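Local coordinates for N-acetylglucosaminidase (Paenibacillus barengoltzii, PDB 6INX), which probably hydrolyses N-acetylglucosaminide linkages of glycans, as a glycoside hydrolase of family 18 built on a TIM barrel, at residues L154-A157 / Y163-D166; W110-Y115 / Q181-D186; E55-R58 / T64-L67. All coordinates share one frame; numbering follows the deposited sequence.

All three contacts share the parallel sheet that closes into the TIM barrel. Along the chain interaction 3 comes first and closes before the others open; interaction 1 is nested inside the much longer loop closed by interaction 2. Interactions 1 and 2 lie close together, their centres about 6 Å apart, and meet through neighbouring strands 153-159 and 179-183 and through the tyrosines of segments 110-115 and 163-166. Interaction 3 has its centre about 24 Å from both. It joins a helix to the strand it precedes, whereas the other two join strands to the loops and short helix beyond strand C-termini, where TIM barrels carry their active sites.

Interaction 1: L154-A157 / Y163-D166; sequences LTIA and YYID
Beyond the C-terminal end of barrel strand 153-159 the chain folds back through the short helix 162-166, and Y164 of that helix reaches down to I156 and A157 of the strand. Only the end of the tyrosine makes the connection. Its hydroxyl meets the terminal methyl of the isoleucine, with I156 CD1 3.6 Å from Y164 OH. The methyl lies beyond the phenol oxygen and somewhat off the plane of the ring, so the ring faces themselves are left to other neighbours. I156 CG1 takes the position between the backbone N and the carbonyl carbon (chi1 66°), and the extended second torsion then carries CD1 out toward the helix. On the other side, Y164 CG lies anti to its own backbone N (chi1 -169°), which sends the ring from the helix toward the strand.

The polar part of the contact runs through a water. The hydroxyl is 4.2 Å from A157 O, measured from Y164 OH, too far for a direct bond, and one water fills the gap. This water accepts from the phenol, 2.7 Å from Y164 OH, and donates to the strand, 2.7 Å from A157 O. The angle between these two bonds at the water oxygen is about 101°, near tetrahedral, and the bridge gives both buried oxygens a partner.

The surroundings are largely apolar. F130 of helix 126-148, P113 and M170 of helix 170-173 pack on Y164, while L134 and V173 cover I156. A157 touches M183, and backbone bonds from I156 to Q181 and from A157 to L108 place this end of the strand between strands 179-183 and 105-109 of the barrel.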
ATOM      1  N   LEU A 154     -24.818 -17.978  -3.561  1.00 10.61           N
ATOM      2  CA  LEU A 154     -24.266 -16.710  -4.028  1.00  9.86           C
ATOM      3  C   LEU A 154     -23.038 -16.417  -3.186  1.00 11.30           C
ATOM      4  O   LEU A 154     -23.124 -16.381  -1.957  1.00 12.02           O
ATOM      5  CB  LEU A 154     -25.285 -15.571  -3.896  1.00 10.40           C
ATOM      6  CG  LEU A 154     -24.834 -14.222  -4.466  1.00 11.42           C
ATOM      7  CD1 LEU A 154     -24.620 -14.319  -5.975  1.00 14.62           C
ATOM      8  CD2 LEU A 154     -25.856 -13.147  -4.116  1.00 11.25           C
ATOM      9  N   THR A 155     -21.895 -16.244  -3.844  1.00  9.71           N
ATOM     10  CA  THR A 155     -20.650 -15.901  -3.172  1.00  9.71           C
ATOM     11  C   THR A 155     -20.017 -14.749  -3.935  1.00  9.45           C
ATOM     12  O   THR A 155     -20.498 -14.350  -4.998  1.00 10.64           O
ATOM     13  CB  THR A 155     -19.680 -17.093  -3.126  1.00 13.24           C
ATOM     14  OG1 THR A 155     -19.291 -17.439  -4.457  1.00 12.69           O
ATOM     15  CG2 THR A 155     -20.327 -18.319  -2.476  1.00 12.98           C
ATOM     16  N   ILE A 156     -18.936 -14.199  -3.373  1.00  9.69           N
ATOM     17  CA  ILE A 156     -18.118 -13.220  -4.074  1.00 10.67           C
ATOM     18  C   ILE A 156     -16.659 -13.592  -3.890  1.00 10.47           C
ATOM     19  O   ILE A 156     -16.282 -14.304  -2.959  1.00 11.27           O
ATOM     20  CB  ILE A 156     -18.334 -11.759  -3.611  1.00 10.65           C
ATOM     21  CG1 ILE A 156     -17.859 -11.573  -2.159  1.00 10.67           C
ATOM     22  CG2 ILE A 156     -19.783 -11.322  -3.839  1.00 10.98           C
ATOM     23  CD1 ILE A 156     -17.874 -10.121  -1.687  1.00 10.56           C
ATOM     24  N   ALA A 157     -15.837 -13.101  -4.809  1.00  9.60           N
ATOM     25  CA  ALA A 157     -14.402 -13.018  -4.591  1.00  9.95           C
ATOM     26  C   ALA A 157     -14.073 -11.562  -4.311  1.00  9.71           C
ATOM     27  O   ALA A 157     -14.452 -10.673  -5.089  1.00 11.07           O
ATOM     28  CB  ALA A 157     -13.639 -13.478  -5.832  1.00 11.57           C
ATOM     29  N   TYR A 163      -8.296  -1.094   0.482  1.00 10.08           N
ATOM     30  CA  TYR A 163      -9.099  -0.479  -0.573  1.00 10.04           C
ATOM     31  C   TYR A 163     -10.447  -1.169  -0.719  1.00  9.04           C
ATOM     32  O   TYR A 163     -11.463  -0.514  -0.993  1.00  9.40           O
ATOM     33  CB  TYR A 163      -8.345  -0.487  -1.913  1.00 11.37           C
ATOM     34  CG  TYR A 163      -8.102  -1.873  -2.481  1.00  9.21           C
ATOM     35  CD1 TYR A 163      -6.922  -2.558  -2.222  1.00 12.80           C
ATOM     36  CD2 TYR A 163      -9.061  -2.509  -3.268  1.00 10.56           C
ATOM     37  CE1 TYR A 163      -6.705  -3.832  -2.731  1.00 11.49           C
ATOM     38  CE2 TYR A 163      -8.848  -3.795  -3.771  1.00 10.97           C
ATOM     39  CZ  TYR A 163      -7.667  -4.440  -3.492  1.00  9.33           C
ATOM     40  OH  TYR A 163      -7.442  -5.706  -3.983  1.00 13.14           O
ATOM     41  N   TYR A 164     -10.478  -2.497  -0.574  1.00 10.69           N
ATOM     42  CA  TYR A 164     -11.717  -3.214  -0.862  1.00  8.90           C
ATOM     43  C   TYR A 164     -12.760  -2.943   0.213  1.00 11.91           C
ATOM     44  O   TYR A 164     -13.946  -2.743  -0.096  1.00 11.36           O
ATOM     45  CB  TYR A 164     -11.458  -4.716  -1.006  1.00  9.25           C
ATOM     46  CG  TYR A 164     -12.668  -5.437  -1.567  1.00  8.95           C
ATOM     47  CD1 TYR A 164     -13.651  -5.939  -0.712  1.00  8.91           C
ATOM     48  CD2 TYR A 164     -12.844  -5.576  -2.942  1.00  9.85           C
ATOM     49  CE1 TYR A 164     -14.770  -6.589  -1.210  1.00 10.16           C
ATOM     50  CE2 TYR A 164     -13.962  -6.224  -3.461  1.00  9.29           C
ATOM     51  CZ  TYR A 164     -14.920  -6.722  -2.587  1.00  8.72           C
ATOM     52  OH  TYR A 164     -16.035  -7.363  -3.082  1.00 10.78           O
ATOM     53  N   ILE A 165     -12.325  -2.917   1.475  1.00 11.42           N
ATOM     54  CA  ILE A 165     -13.195  -2.530   2.579  1.00 10.88           C
ATOM     55  C   ILE A 165     -13.738  -1.127   2.352  1.00 13.58           C
ATOM     56  O   ILE A 165     -14.926  -0.859   2.569  1.00 12.74           O
ATOM     57  CB  ILE A 165     -12.408  -2.621   3.900  1.00 12.93           C
ATOM     58  CG1 ILE A 165     -11.867  -4.040   4.115  1.00 16.30           C
ATOM     59  CG2 ILE A 165     -13.267  -2.158   5.076  1.00 13.93           C
ATOM     60  CD1 ILE A 165     -12.950  -5.081   4.302  1.00 16.77           C
ATOM     61  N   ASP A 166     -12.875  -0.206   1.902  1.00 10.39           N
ATOM     62  CA  ASP A 166     -13.282   1.178   1.716  1.00 11.80           C
ATOM     63  C   ASP A 166     -14.265   1.341   0.568  1.00 12.31           C
ATOM     64  O   ASP A 166     -15.011   2.323   0.550  1.00 13.89           O
ATOM     65  CB  ASP A 166     -12.056   2.062   1.459  1.00 12.13           C
ATOM     66  CG  ASP A 166     -11.134   2.159   2.667  1.00 15.21           C
ATOM     67  OD1 ASP A 166     -11.552   1.757   3.774  1.00 15.25           O
ATOM     68  OD2 ASP A 166     -10.000   2.657   2.511  1.00 13.59           O
TER
HETATM   69  O   HOH W   1     -15.693  -8.305  -5.579  1.00 11.06           O

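Interaction 2: W110-Y115 / Q181-D186; sequences WEYPCY and QLMTYD
The thioether of M183 lies above the plane of the E111 carboxylate, and its methyl also reaches the edge of the Y112 ring. Both heteroatoms of the first pair take part, E111 OE2 standing 3.6 Å from M183 SD. The methyl lies over the OE2 side of the carboxylate, with M183 CE 3.8 Å from E111 OE2. This is van der Waals packing of a thioether on a flat, polar group. The bend at the last torsion of the methionine (chi3 -68°) turns CE back toward segment 110-115.

Toward the tyrosine the same methyl comes in near the ring plane, where Y112 CE1 is 4.0 Å from M183 CE. One face of that ring is used within its own segment, as E111 CB stands 3.7 Å above the Y112 plane toward the rim. The peptide between E111 and Y112 is cis, and the two side chains run side by side toward M183. An alanine in place of E111 would probably deprive the M183 thioether of the surface beneath it and let its methyl turn more freely.

E111 ends the sequence DGVDLDWE, which matches the DXXDXDXE signature of family 18, whose last glutamate is the general acid in family members; the contact is consistent with the floor of the active site. E111 OE1 is 6.6 Å from D186 OD2, and D186 is paired with R239 and Y237. M183 stands near the end of strand 179-183, hydrogen-bonded through its backbone to A158 of strand 153-159 and touching M322 of strand 320-324. W72, from the loop after strand 64-70, packs on both E111 and Y112, which lie in the loop between strand 105-109 and helix 126-148.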
ATOM      1  N   TRP A 110     -16.446  -9.134  -9.327  1.00  8.06           N
ATOM      2  CA  TRP A 110     -16.273  -7.754  -9.772  1.00  8.21           C
ATOM      3  C   TRP A 110     -15.018  -7.190  -9.110  1.00 10.39           C
ATOM      4  O   TRP A 110     -14.924  -7.138  -7.882  1.00  9.94           O
ATOM      5  CB  TRP A 110     -17.520  -6.974  -9.344  1.00 10.48           C
ATOM      6  CG  TRP A 110     -17.540  -5.476  -9.579  1.00 10.45           C
ATOM      7  CD1 TRP A 110     -16.580  -4.701 -10.173  1.00  9.81           C
ATOM      8  CD2 TRP A 110     -18.600  -4.589  -9.220  1.00  9.49           C
ATOM      9  NE1 TRP A 110     -16.980  -3.381 -10.195  1.00  9.97           N
ATOM     10  CE2 TRP A 110     -18.219  -3.286  -9.616  1.00  9.43           C
ATOM     11  CE3 TRP A 110     -19.843  -4.769  -8.610  1.00 10.23           C
ATOM     12  CZ2 TRP A 110     -19.033  -2.179  -9.415  1.00 10.19           C
ATOM     13  CZ3 TRP A 110     -20.658  -3.671  -8.430  1.00  8.24           C
ATOM     14  CH2 TRP A 110     -20.241  -2.385  -8.811  1.00 10.71           C
ATOM     15  N   GLU A 111     -14.043  -6.786  -9.917  1.00 10.44           N
ATOM     16  CA  GLU A 111     -12.750  -6.359  -9.388  1.00  9.97           C
ATOM     17  C   GLU A 111     -12.491  -4.916  -9.805  1.00  9.27           C
ATOM     18  O   GLU A 111     -11.868  -4.684 -10.840  1.00 10.69           O
ATOM     19  CB  GLU A 111     -11.653  -7.318  -9.895  1.00 10.56           C
ATOM     20  CG  GLU A 111     -11.913  -8.766  -9.462  1.00 11.44           C
ATOM     21  CD  GLU A 111     -10.800  -9.738  -9.840  1.00 16.94           C
ATOM     22  OE1 GLU A 111      -9.700  -9.298 -10.207  1.00 19.00           O
ATOM     23  OE2 GLU A 111     -11.036 -10.965  -9.759  1.00 18.38           O
ATOM     24  N   TYR A 112     -12.972  -3.940  -9.032  1.00  8.09           N
ATOM     25  CA  TYR A 112     -13.679  -4.107  -7.758  1.00  8.21           C
ATOM     26  C   TYR A 112     -14.637  -2.918  -7.648  1.00  9.33           C
ATOM     27  O   TYR A 112     -14.394  -1.888  -8.276  1.00  9.93           O
ATOM     28  CB  TYR A 112     -12.707  -4.013  -6.568  1.00  9.62           C
ATOM     29  CG  TYR A 112     -11.410  -4.788  -6.706  1.00 10.36           C
ATOM     30  CD1 TYR A 112     -11.321  -6.120  -6.307  1.00 10.21           C
ATOM     31  CD2 TYR A 112     -10.270  -4.175  -7.223  1.00 11.19           C
ATOM     32  CE1 TYR A 112     -10.117  -6.829  -6.438  1.00 10.94           C
ATOM     33  CE2 TYR A 112      -9.089  -4.863  -7.350  1.00 12.75           C
ATOM     34  CZ  TYR A 112      -9.011  -6.177  -6.955  1.00 12.26           C
ATOM     35  OH  TYR A 112      -7.805  -6.837  -7.108  1.00 14.21           O
ATOM     36  N   PRO A 113     -15.683  -3.011  -6.824  1.00  9.89           N
ATOM     37  CA  PRO A 113     -16.578  -1.858  -6.645  1.00  9.11           C
ATOM     38  C   PRO A 113     -15.797  -0.616  -6.236  1.00  9.95           C
ATOM     39  O   PRO A 113     -14.998  -0.660  -5.298  1.00  9.78           O
ATOM     40  CB  PRO A 113     -17.517  -2.313  -5.521  1.00  9.79           C
ATOM     41  CG  PRO A 113     -17.529  -3.812  -5.613  1.00  9.68           C
ATOM     42  CD  PRO A 113     -16.122  -4.187  -6.043  1.00 10.33           C
ATOM     43  N   CYS A 114     -15.995   0.481  -6.985  1.00  9.26           N
ATOM     44  CA  CYS A 114     -15.377   1.800  -6.815  1.00 10.44           C
ATOM     45  C   CYS A 114     -14.024   1.942  -7.506  1.00 11.18           C
ATOM     46  O   CYS A 114     -13.471   3.048  -7.522  1.00 10.75           O
ATOM     47  CB  CYS A 114     -15.252   2.256  -5.348  1.00 11.79           C
ATOM     48  SG  CYS A 114     -16.805   2.329  -4.414  1.00 11.16           S
ATOM     49  N   TYR A 115     -13.476   0.868  -8.066  1.00 11.47           N
ATOM     50  CA  TYR A 115     -12.111   0.856  -8.588  1.00 11.37           C
ATOM     51  C   TYR A 115     -12.107   0.560 -10.081  1.00  8.23           C
ATOM     52  O   TYR A 115     -12.657  -0.454 -10.522  1.00 10.85           O
ATOM     53  CB  TYR A 115     -11.239  -0.135  -7.804  1.00  9.29           C
ATOM     54  CG  TYR A 115     -11.165   0.292  -6.362  1.00  8.90           C
ATOM     55  CD1 TYR A 115     -10.338   1.340  -5.984  1.00 10.02           C
ATOM     56  CD2 TYR A 115     -11.971  -0.290  -5.395  1.00 10.03           C
ATOM     57  CE1 TYR A 115     -10.285   1.777  -4.685  1.00 11.09           C
ATOM     58  CE2 TYR A 115     -11.928   0.143  -4.081  1.00 11.52           C
ATOM     59  CZ  TYR A 115     -11.083   1.181  -3.734  1.00  9.55           C
ATOM     60  OH  TYR A 115     -11.049   1.624  -2.427  1.00 10.98           O
ATOM     61  N   GLN A 181     -14.967 -15.150  -0.500  1.00 12.40           N
ATOM     62  CA  GLN A 181     -13.635 -15.654  -0.828  1.00 14.19           C
ATOM     63  C   GLN A 181     -12.672 -14.479  -0.877  1.00 14.17           C
ATOM     64  O   GLN A 181     -12.792 -13.610  -1.744  1.00 15.10           O
ATOM     65  CB  GLN A 181     -13.665 -16.373  -2.167  1.00 15.38           C
ATOM     66  CG  GLN A 181     -14.640 -17.520  -2.195  1.00 18.25           C
ATOM     67  CD  GLN A 181     -14.790 -18.076  -3.576  1.00 21.03           C
ATOM     68  OE1 GLN A 181     -15.357 -17.423  -4.456  1.00 22.48           O
ATOM     69  NE2 GLN A 181     -14.271 -19.277  -3.791  1.00 19.04           N
ATOM     70  N   LEU A 182     -11.716 -14.448   0.041  1.00 12.68           N
ATOM     71  CA  LEU A 182     -10.713 -13.395   0.043  1.00 12.09           C
ATOM     72  C   LEU A 182      -9.602 -13.783  -0.917  1.00 11.99           C
ATOM     73  O   LEU A 182      -8.944 -14.818  -0.746  1.00 11.03           O
ATOM     74  CB  LEU A 182     -10.149 -13.158   1.445  1.00 12.88           C
ATOM     75  CG  LEU A 182     -11.148 -12.866   2.553  1.00 12.38           C
ATOM     76  CD1 LEU A 182     -10.387 -12.584   3.848  1.00 14.30           C
ATOM     77  CD2 LEU A 182     -12.033 -11.705   2.144  1.00 15.45           C
ATOM     78  N   MET A 183      -9.383 -12.948  -1.926  1.00  9.95           N
ATOM     79  CA  MET A 183      -8.342 -13.219  -2.913  1.00 10.10           C
ATOM     80  C   MET A 183      -6.997 -12.816  -2.310  1.00  9.47           C
ATOM     81  O   MET A 183      -6.406 -11.785  -2.644  1.00 10.91           O
ATOM     82  CB  MET A 183      -8.637 -12.478  -4.210  1.00 11.72           C
ATOM     83  CG  MET A 183      -9.773 -13.130  -5.011  1.00 12.40           C
ATOM     84  SD  MET A 183     -10.073 -12.328  -6.595  1.00 14.32           S
ATOM     85  CE  MET A 183     -10.714 -10.780  -5.987  1.00 12.70           C
ATOM     86  N   THR A 184      -6.524 -13.659  -1.383  1.00  9.10           N
ATOM     87  CA  THR A 184      -5.238 -13.435  -0.711  1.00  9.68           C
ATOM     88  C   THR A 184      -4.081 -13.941  -1.584  1.00  9.71           C
ATOM     89  O   THR A 184      -3.259 -14.776  -1.196  1.00 11.29           O
ATOM     90  CB  THR A 184      -5.229 -14.013   0.703  1.00 10.35           C
ATOM     91  OG1 THR A 184      -5.547 -15.412   0.670  1.00 10.58           O
ATOM     92  CG2 THR A 184      -6.230 -13.287   1.593  1.00 11.44           C
ATOM     93  N   TYR A 185      -4.047 -13.398  -2.798  1.00  9.76           N
ATOM     94  CA  TYR A 185      -2.998 -13.619  -3.778  1.00 10.10           C
ATOM     95  C   TYR A 185      -2.965 -12.381  -4.661  1.00  9.22           C
ATOM     96  O   TYR A 185      -3.881 -11.552  -4.626  1.00 10.53           O
ATOM     97  CB  TYR A 185      -3.174 -14.930  -4.571  1.00  9.82           C
ATOM     98  CG  TYR A 185      -4.560 -15.251  -5.084  1.00 10.40           C
ATOM     99  CD1 TYR A 185      -5.123 -14.539  -6.127  1.00 12.19           C
ATOM    100  CD2 TYR A 185      -5.300 -16.293  -4.530  1.00 12.23           C
ATOM    101  CE1 TYR A 185      -6.388 -14.851  -6.610  1.00 11.36           C
ATOM    102  CE2 TYR A 185      -6.566 -16.620  -5.018  1.00 13.25           C
ATOM    103  CZ  TYR A 185      -7.100 -15.885  -6.046  1.00 13.01           C
ATOM    104  OH  TYR A 185      -8.353 -16.183  -6.544  1.00 14.59           O
ATOM    105  N   ASP A 186      -1.899 -12.249  -5.453  1.00  9.24           N
ATOM    106  CA  ASP A 186      -1.604 -10.984  -6.150  1.00 10.01           C
ATOM    107  C   ASP A 186      -1.599  -9.805  -5.177  1.00 10.97           C
ATOM    108  O   ASP A 186      -1.878  -8.667  -5.567  1.00 10.80           O
ATOM    109  CB  ASP A 186      -2.575 -10.675  -7.301  1.00 10.56           C
ATOM    110  CG  ASP A 186      -2.650 -11.770  -8.326  1.00 13.44           C
ATOM    111  OD1 ASP A 186      -1.646 -12.475  -8.537  1.00 12.23           O
ATOM    112  OD2 ASP A 186      -3.739 -11.913  -8.935  1.00 16.48           O
TER

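Interaction 3: E55-R58 / T64-L67; sequences ELKR and TILL
I65 pushes its terminal methyl into the side of helix 53-59, where it meets L56 and K57. The closest approach is to the aliphatic part of the lysine, I65 CD1 lying 3.6 Å from K57 CG. The same methyl also reaches the preceding residue of the helix at longer range, with L56 CB 4.3 Å from I65 CD1. This is an entirely apolar touch, a single methyl set against CB of the leucine and CG of the lysine, two consecutive helix residues. The isoleucine reaches that far because its CG1 branch is stretched out (chi2 -178°), while CG2 lies anti to the backbone N.

Behind this first shell the lysine is held by its other end. K57 leaves the helix alongside the isoleucine rather than straight at it, and bends at its third and fourth torsions. The bends bring NZ round to the carbonyl of L63, just ahead of the strand, which it grips by a hydrogen bond; a weak, long ion pair to D104 adds to this. CG packs on the isoleucine methyl while the ammonium group ties the helix to the residue just before the strand. D104 also takes a hydrogen bond from the backbone N of I65, so that one carboxylate serves both partners of the contact. I32 of strand 29-38 packs against I65 as well.

Further out, the backbone of T64 and L66 bonds to strand 29-38, and I65 bonds to D104. L66 points to the opposite side of the strand from I65, where it touches N31 and T155 of other barrel strands. Strand 29-38, helix 53-59 and strand 64-70 thus form a beta-alpha-beta crossover between neighbouring parallel strands, and the helix covering the outer face of its strand is the repeated arrangement of a TIM barrel.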
ATOM      1  N   GLU A  55     -22.332 -34.818 -15.312  1.00 16.96           N
ATOM      2  CA  GLU A  55     -21.434 -35.942 -15.061  1.00 16.93           C
ATOM      3  C   GLU A  55     -20.480 -35.643 -13.917  1.00 20.40           C
ATOM      4  O   GLU A  55     -20.155 -36.536 -13.123  1.00 21.33           O
ATOM      5  CB  GLU A  55     -20.663 -36.308 -16.330  1.00 22.81           C
ATOM      6  CG  GLU A  55     -19.553 -37.345 -16.118  1.00 30.53           C
ATOM      7  CD  GLU A  55     -20.082 -38.721 -15.714  1.00 35.75           C
ATOM      8  OE1 GLU A  55     -20.177 -38.997 -14.498  1.00 38.02           O
ATOM      9  OE2 GLU A  55     -20.398 -39.534 -16.611  1.00 43.51           O
ATOM     10  N   LEU A  56     -20.014 -34.395 -13.813  1.00 18.73           N
ATOM     11  CA  LEU A  56     -19.158 -34.037 -12.686  1.00 19.16           C
ATOM     12  C   LEU A  56     -19.909 -34.189 -11.371  1.00 19.07           C
ATOM     13  O   LEU A  56     -19.359 -34.690 -10.382  1.00 21.60           O
ATOM     14  CB  LEU A  56     -18.639 -32.603 -12.850  1.00 18.61           C
ATOM     15  CG  LEU A  56     -17.838 -32.292 -14.116  1.00 19.01           C
ATOM     16  CD1 LEU A  56     -17.296 -30.859 -14.064  1.00 20.83           C
ATOM     17  CD2 LEU A  56     -16.712 -33.288 -14.329  1.00 25.58           C
ATOM     18  N   LYS A  57     -21.172 -33.760 -11.342  1.00 20.32           N
ATOM     19  CA  LYS A  57     -21.974 -33.898 -10.135  1.00 19.63           C
ATOM     20  C   LYS A  57     -22.271 -35.357  -9.829  1.00 22.43           C
ATOM     21  O   LYS A  57     -22.360 -35.737  -8.658  1.00 23.71           O
ATOM     22  CB  LYS A  57     -23.280 -33.125 -10.282  1.00 20.06           C
ATOM     23  CG  LYS A  57     -23.114 -31.622 -10.373  1.00 28.66           C
ATOM     24  CD  LYS A  57     -24.473 -30.944 -10.305  1.00 30.66           C
ATOM     25  CE  LYS A  57     -24.583 -30.037  -9.094  1.00 33.20           C
ATOM     26  NZ  LYS A  57     -24.381 -30.764  -7.809  1.00 33.82           N
ATOM     27  N   ARG A  58     -22.434 -36.184 -10.863  1.00 23.48           N
ATOM     28  CA  ARG A  58     -22.633 -37.612 -10.641  1.00 21.75           C
ATOM     29  C   ARG A  58     -21.405 -38.241  -9.992  1.00 21.62           C
ATOM     30  O   ARG A  58     -21.529 -39.091  -9.103  1.00 25.12           O
ATOM     31  CB  ARG A  58     -22.972 -38.294 -11.969  1.00 23.01           C
ATOM     32  CG  ARG A  58     -23.301 -39.783 -11.863  1.00 25.49           C
ATOM     33  CD  ARG A  58     -24.005 -40.284 -13.122  1.00 23.42           C
ATOM     34  NE  ARG A  58     -25.279 -39.598 -13.326  1.00 26.76           N
ATOM     35  CZ  ARG A  58     -26.430 -39.976 -12.777  1.00 25.69           C
ATOM     36  NH1 ARG A  58     -26.478 -41.052 -11.999  1.00 24.71           N
ATOM     37  NH2 ARG A  58     -27.536 -39.283 -13.006  1.00 27.32           N
ATOM     38  N   THR A  64     -20.432 -28.680  -5.015  1.00 14.45           N
ATOM     39  CA  THR A  64     -21.203 -27.499  -5.392  1.00 13.41           C
ATOM     40  C   THR A  64     -20.478 -26.796  -6.537  1.00 15.31           C
ATOM     41  O   THR A  64     -19.284 -26.498  -6.424  1.00 14.86           O
ATOM     42  CB  THR A  64     -21.337 -26.554  -4.190  1.00 15.62           C
ATOM     43  OG1 THR A  64     -22.013 -27.222  -3.116  1.00 18.80           O
ATOM     44  CG2 THR A  64     -22.110 -25.287  -4.545  1.00 14.35           C
ATOM     45  N   ILE A  65     -21.187 -26.544  -7.633  1.00 13.40           N
ATOM     46  CA  ILE A  65     -20.594 -25.982  -8.845  1.00 11.73           C
ATOM     47  C   ILE A  65     -21.153 -24.583  -9.048  1.00 11.60           C
ATOM     48  O   ILE A  65     -22.350 -24.411  -9.306  1.00 12.92           O
ATOM     49  CB  ILE A  65     -20.845 -26.866 -10.076  1.00 13.26           C
ATOM     50  CG1 ILE A  65     -20.316 -28.279  -9.832  1.00 17.07           C
ATOM     51  CG2 ILE A  65     -20.184 -26.267 -11.319  1.00 15.25           C
ATOM     52  CD1 ILE A  65     -20.495 -29.197 -11.029  1.00 21.49           C
ATOM     53  N   LEU A  66     -20.284 -23.579  -8.953  1.00 11.98           N
ATOM     54  CA  LEU A  66     -20.674 -22.186  -9.127  1.00 12.56           C
ATOM     55  C   LEU A  66     -20.149 -21.643 -10.451  1.00 11.27           C
ATOM     56  O   LEU A  66     -19.083 -22.045 -10.936  1.00 12.09           O
ATOM     57  CB  LEU A  66     -20.116 -21.323  -7.989  1.00 12.39           C
ATOM     58  CG  LEU A  66     -20.423 -21.842  -6.579  1.00 15.40           C
ATOM     59  CD1 LEU A  66     -19.736 -20.976  -5.527  1.00 18.68           C
ATOM     60  CD2 LEU A  66     -21.926 -21.912  -6.344  1.00 15.85           C
ATOM     61  N   LEU A  67     -20.903 -20.722 -11.038  1.00 10.23           N
ATOM     62  CA  LEU A  67     -20.407 -19.972 -12.183  1.00  9.50           C
ATOM     63  C   LEU A  67     -19.793 -18.682 -11.663  1.00 11.46           C
ATOM     64  O   LEU A  67     -20.495 -17.867 -11.051  1.00 11.00           O
ATOM     65  CB  LEU A  67     -21.550 -19.638 -13.138  1.00 10.89           C
ATOM     66  CG  LEU A  67     -21.162 -18.712 -14.301  1.00  9.88           C
ATOM     67  CD1 LEU A  67     -20.203 -19.391 -15.287  1.00 12.80           C
ATOM     68  CD2 LEU A  67     -22.424 -18.227 -15.024  1.00 14.02           C
TER